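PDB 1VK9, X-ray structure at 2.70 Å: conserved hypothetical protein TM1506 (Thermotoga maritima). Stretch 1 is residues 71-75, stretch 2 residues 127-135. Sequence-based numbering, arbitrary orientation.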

ATOM      1  N   VAL A  71       1.785   3.236  -5.660  1.00 30.45           N
ATOM      2  CA  VAL A  71       2.145   3.306  -4.255  1.00 30.08           C
ATOM      3  C   VAL A  71       3.116   4.452  -3.988  1.00 31.88           C
ATOM      4  O   VAL A  71       4.305   4.393  -4.357  1.00 32.99           O
ATOM      5  CB  VAL A  71       2.647   1.948  -3.718  1.00 29.71           C
ATOM      6  CG1 VAL A  71       3.126   2.065  -2.283  1.00 29.52           C
ATOM      7  CG2 VAL A  71       1.531   0.953  -3.747  1.00 30.55           C
ATOM      8  N   GLY A  72       2.592   5.508  -3.369  1.00 31.78           N
ATOM      9  CA  GLY A  72       3.414   6.628  -2.947  1.00 33.66           C
ATOM     10  C   GLY A  72       3.693   6.523  -1.461  1.00 34.27           C
ATOM     11  O   GLY A  72       3.249   5.574  -0.810  1.00 36.00           O
ATOM     12  N   LYS A  73       4.411   7.496  -0.915  1.00 32.59           N
ATOM     13  CA  LYS A  73       4.686   7.522   0.524  1.00 31.86           C
ATOM     14  C   LYS A  73       3.413   7.486   1.387  1.00 32.30           C
ATOM     15  O   LYS A  73       3.354   6.792   2.421  1.00 30.02           O
ATOM     16  CB  LYS A  73       5.498   8.752   0.872  1.00 29.70           C
ATOM     17  CG  LYS A  73       6.514   8.524   1.913  1.00 26.75           C
ATOM     18  CD  LYS A  73       7.215   9.822   2.216  1.00 28.58           C
ATOM     19  CE  LYS A  73       7.924   9.702   3.509  1.00 20.16           C
ATOM     20  NZ  LYS A  73       9.169  10.435   3.467  1.00 33.69           N
ATOM     21  N   ALA A  74       2.399   8.239   0.963  1.00 32.59           N
ATOM     22  CA  ALA A  74       1.151   8.263   1.701  1.00 33.65           C
ATOM     23  C   ALA A  74       0.568   6.846   1.833  1.00 36.74           C
ATOM     24  O   ALA A  74       0.381   6.397   2.960  1.00 41.25           O
ATOM     25  CB  ALA A  74       0.192   9.201   1.087  1.00 32.54           C
ATOM     26  N   ALA A  75       0.353   6.129   0.715  1.00 34.70           N
ATOM     27  CA  ALA A  75      -0.168   4.748   0.736  1.00 30.62           C
ATOM     28  C   ALA A  75       0.770   3.781   1.440  1.00 31.44           C
ATOM     29  O   ALA A  75       0.324   2.891   2.176  1.00 32.46           O
ATOM     30  CB  ALA A  75      -0.455   4.253  -0.661  1.00 28.05           C
ATOM     31  N   PHE A 127      -0.870  15.155  -2.374  1.00 36.83           N
ATOM     32  CA  PHE A 127      -0.665  14.299  -1.200  1.00 36.92           C
ATOM     33  C   PHE A 127       0.782  13.832  -1.052  1.00 37.66           C
ATOM     34  O   PHE A 127       1.303  13.759   0.054  1.00 39.59           O
ATOM     35  CB  PHE A 127      -1.598  13.095  -1.199  1.00 36.44           C
ATOM     36  CG  PHE A 127      -2.973  13.411  -0.713  1.00 42.91           C
ATOM     37  CD1 PHE A 127      -3.216  13.629   0.637  1.00 42.51           C
ATOM     38  CD2 PHE A 127      -4.037  13.520  -1.617  1.00 54.23           C
ATOM     39  CE1 PHE A 127      -4.501  13.933   1.086  1.00 47.49           C
ATOM     40  CE2 PHE A 127      -5.326  13.831  -1.182  1.00 51.59           C
ATOM     41  CZ  PHE A 127      -5.558  14.034   0.171  1.00 51.71           C
ATOM     42  N   GLU A 128       1.440  13.519  -2.161  1.00 37.30           N
ATOM     43  CA  GLU A 128       2.840  13.129  -2.111  1.00 35.86           C
ATOM     44  C   GLU A 128       3.716  14.315  -1.644  1.00 34.38           C
ATOM     45  O   GLU A 128       4.637  14.115  -0.826  1.00 32.86           O
ATOM     46  CB  GLU A 128       3.278  12.521  -3.460  1.00 35.23           C
ATOM     47  CG  GLU A 128       4.729  12.026  -3.557  1.00 42.48           C
ATOM     48  CD  GLU A 128       4.919  10.529  -3.284  1.00 48.19           C
ATOM     49  OE1 GLU A 128       4.460  10.060  -2.218  1.00 53.46           O
ATOM     50  OE2 GLU A 128       5.555   9.823  -4.119  1.00 39.03           O
ATOM     51  N   LYS A 129       3.427  15.526  -2.143  1.00 32.80           N
ATOM     52  CA  LYS A 129       4.184  16.714  -1.747  1.00 34.03           C
ATOM     53  C   LYS A 129       3.972  16.972  -0.268  1.00 36.90           C
ATOM     54  O   LYS A 129       4.937  17.256   0.460  1.00 40.78           O
ATOM     55  CB  LYS A 129       3.814  17.967  -2.550  1.00 34.01           C
ATOM     56  CG  LYS A 129       4.690  19.212  -2.229  1.00 34.57           C
ATOM     57  CD  LYS A 129       4.404  20.400  -3.173  1.00 53.25           C
ATOM     58  CE  LYS A 129       4.441  21.760  -2.447  1.00 54.07           C
ATOM     59  NZ  LYS A 129       3.499  22.734  -3.064  1.00 52.62           N
ATOM     60  N   LEU A 130       2.721  16.865   0.179  1.00 34.96           N
ATOM     61  CA  LEU A 130       2.394  17.030   1.588  1.00 33.38           C
ATOM     62  C   LEU A 130       3.293  16.171   2.500  1.00 34.22           C
ATOM     63  O   LEU A 130       3.899  16.681   3.447  1.00 36.72           O
ATOM     64  CB  LEU A 130       0.916  16.707   1.813  1.00 32.13           C
ATOM     65  CG  LEU A 130       0.372  16.827   3.237  1.00 34.84           C
ATOM     66  CD1 LEU A 130       0.664  18.225   3.863  1.00 31.95           C
ATOM     67  CD2 LEU A 130      -1.123  16.479   3.270  1.00 20.52           C
ATOM     68  N   VAL A 131       3.404  14.879   2.198  1.00 32.03           N
ATOM     69  CA  VAL A 131       4.076  13.953   3.103  1.00 29.97           C
ATOM     70  C   VAL A 131       5.537  13.714   2.749  1.00 33.61           C
ATOM     71  O   VAL A 131       6.221  12.942   3.447  1.00 34.06           O
ATOM     72  CB  VAL A 131       3.326  12.599   3.199  1.00 28.52           C
ATOM     73  CG1 VAL A 131       1.882  12.821   3.616  1.00 20.54           C
ATOM     74  CG2 VAL A 131       3.399  11.830   1.875  1.00 19.88           C
ATOM     75  N   LEU A 132       6.013  14.366   1.678  1.00 35.76           N
ATOM     76  CA  LEU A 132       7.350  14.087   1.117  1.00 36.32           C
ATOM     77  C   LEU A 132       8.494  14.259   2.117  1.00 35.56           C
ATOM     78  O   LEU A 132       9.324  13.374   2.227  1.00 35.17           O
ATOM     79  CB  LEU A 132       7.630  14.902  -0.156  1.00 36.66           C
ATOM     80  CG  LEU A 132       9.003  14.752  -0.850  1.00 35.03           C
ATOM     81  CD1 LEU A 132       9.074  13.550  -1.795  1.00 33.78           C
ATOM     82  CD2 LEU A 132       9.382  16.027  -1.604  1.00 33.19           C
ATOM     83  N   GLU A 133       8.546  15.382   2.834  1.00 36.06           N
ATOM     84  CA  GLU A 133       9.635  15.553   3.795  1.00 39.40           C
ATOM     85  C   GLU A 133       9.255  15.125   5.277  1.00 38.76           C
ATOM     86  O   GLU A 133       9.906  15.500   6.250  1.00 40.43           O
ATOM     87  CB  GLU A 133      10.439  16.894   3.595  1.00 39.92           C
ATOM     88  CG  GLU A 133      11.138  17.106   2.204  1.00 48.34           C
ATOM     89  CD  GLU A 133      12.561  16.474   1.957  1.00 66.03           C
ATOM     90  OE1 GLU A 133      13.380  16.294   2.892  1.00 69.02           O
ATOM     91  OE2 GLU A 133      12.914  16.175   0.774  1.00 67.12           O
HETATM   92  N   MSE A 134       8.222  14.296   5.416  1.00 35.00           N
HETATM   93  CA  MSE A 134       7.832  13.728   6.693  1.00 32.34           C
HETATM   94  C   MSE A 134       8.393  12.320   6.869  1.00 33.20           C
HETATM   95  O   MSE A 134       8.413  11.544   5.919  1.00 31.86           O
HETATM   96  CB  MSE A 134       6.335  13.649   6.765  1.00 30.77           C
HETATM   97  CG  MSE A 134       5.669  14.958   7.051  1.00 42.04           C
HETATM   98 SE   MSE A 134       3.694  14.829   7.100  1.00 61.74          SE
HETATM   99  CE  MSE A 134       3.534  13.794   8.787  1.00 53.63           C
ATOM    100  N   ASP A 135       8.807  11.965   8.088  1.00 34.17           N
ATOM    101  CA  ASP A 135       9.509  10.687   8.285  1.00 33.17           C
ATOM    102  C   ASP A 135       8.676   9.568   8.817  1.00 32.45           C
ATOM    103  O   ASP A 135       8.947   8.419   8.461  1.00 39.50           O
ATOM    104  CB  ASP A 135      10.777  10.812   9.166  1.00 33.02           C
ATOM    105  CG  ASP A 135      11.997  11.333   8.392  1.00 37.61           C
ATOM    106  OD1 ASP A 135      11.928  11.445   7.138  1.00 47.11           O
ATOM    107  OD2 ASP A 135      13.070  11.667   8.961  1.00 44.45           O
TER

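The two stretches, far apart in sequence, meet at the start of one helix and along another. Residues 73-75 open a helix that continues later in the chain, and stretch 2 opens in a helix that begins earlier in the chain. Together they bury a modest 300 Å², summed over both sides, and the contact rests on three hydrogen bonds, all donated by Lys73, and on a small apolar patch beside them.

The first hydrogen bond involves the main chain. Lys73 N donates to Glu128 OE1 at 2.9 Å, with an N-H...acceptor angle of 145°. Gly72 occupies the N-cap position, and the amide of the residue that follows is one of those left without a carbonyl partner in the first turn of a helix; the carboxylate of Glu128 meets this need. The CA-to-CB bond of Glu128 points sideways to stretch 1, so the side chain must turn to reach it. Chi1 is t (-179°), while chi2 lies between wells at 95° and chi3 is -53°, and the end of the chain thereby comes nearer to the helix start. Both carboxylate oxygens are also hydrogen-bonded elsewhere in the structure, which suits a charged group in a buried setting.

Glycine fits closely against this carboxylate. Gly72 CA lies 3.7 Å from Glu128 OE1, and a CB in ideal geometry would point toward stretch 2 and come within 2.9 Å of Glu128 OE1, a clash. The absence of a side chain therefore leaves room for the acceptor beside the helix start.

Lys73 has the largest area covered by the other stretch, 101 Å². Its CA-to-CB bond points toward stretch 2, and the side chain is long and nearly extended: chi2 and chi3 are t (-178° and 163°), whereas chi1 (-143°) and chi4 (144°) fall between wells. This conformation carries the chain past Val131, with Lys73 CB 3.9 Å from Val131 CG2 and Lys73 CD 3.5 Å from Val131 O, and delivers the amine to the carbonyls that follow. Lys73 NZ donates to Met134 O at 2.8 Å and to Leu132 O at 3.2 Å. Only the backbone oxygens of these two residues are engaged by the amine: the CA-to-CB bond of Leu132 points away, and the selenomethionine side chain of Met134 starts sideways and its end leads away. Within stretch 2, Met134 N donates to Val131 O at 3.1 Å, a bond that helps to shape the segment receiving the lysine.

Ala74 and Val131 supply the apolar part of the contact. Both are buried and both direct their CA-to-CB bonds toward the opposing stretch. Val131 has chi1 in the m well (-56°), and its CG2 lies 3.8 Å from Ala74 N and 4.2 Å from Ala74 CB. The short alanine side chain suits this close approach, for the backbones are near each other here: Ala74 CA and Glu128 CA are 6.4 Å apart.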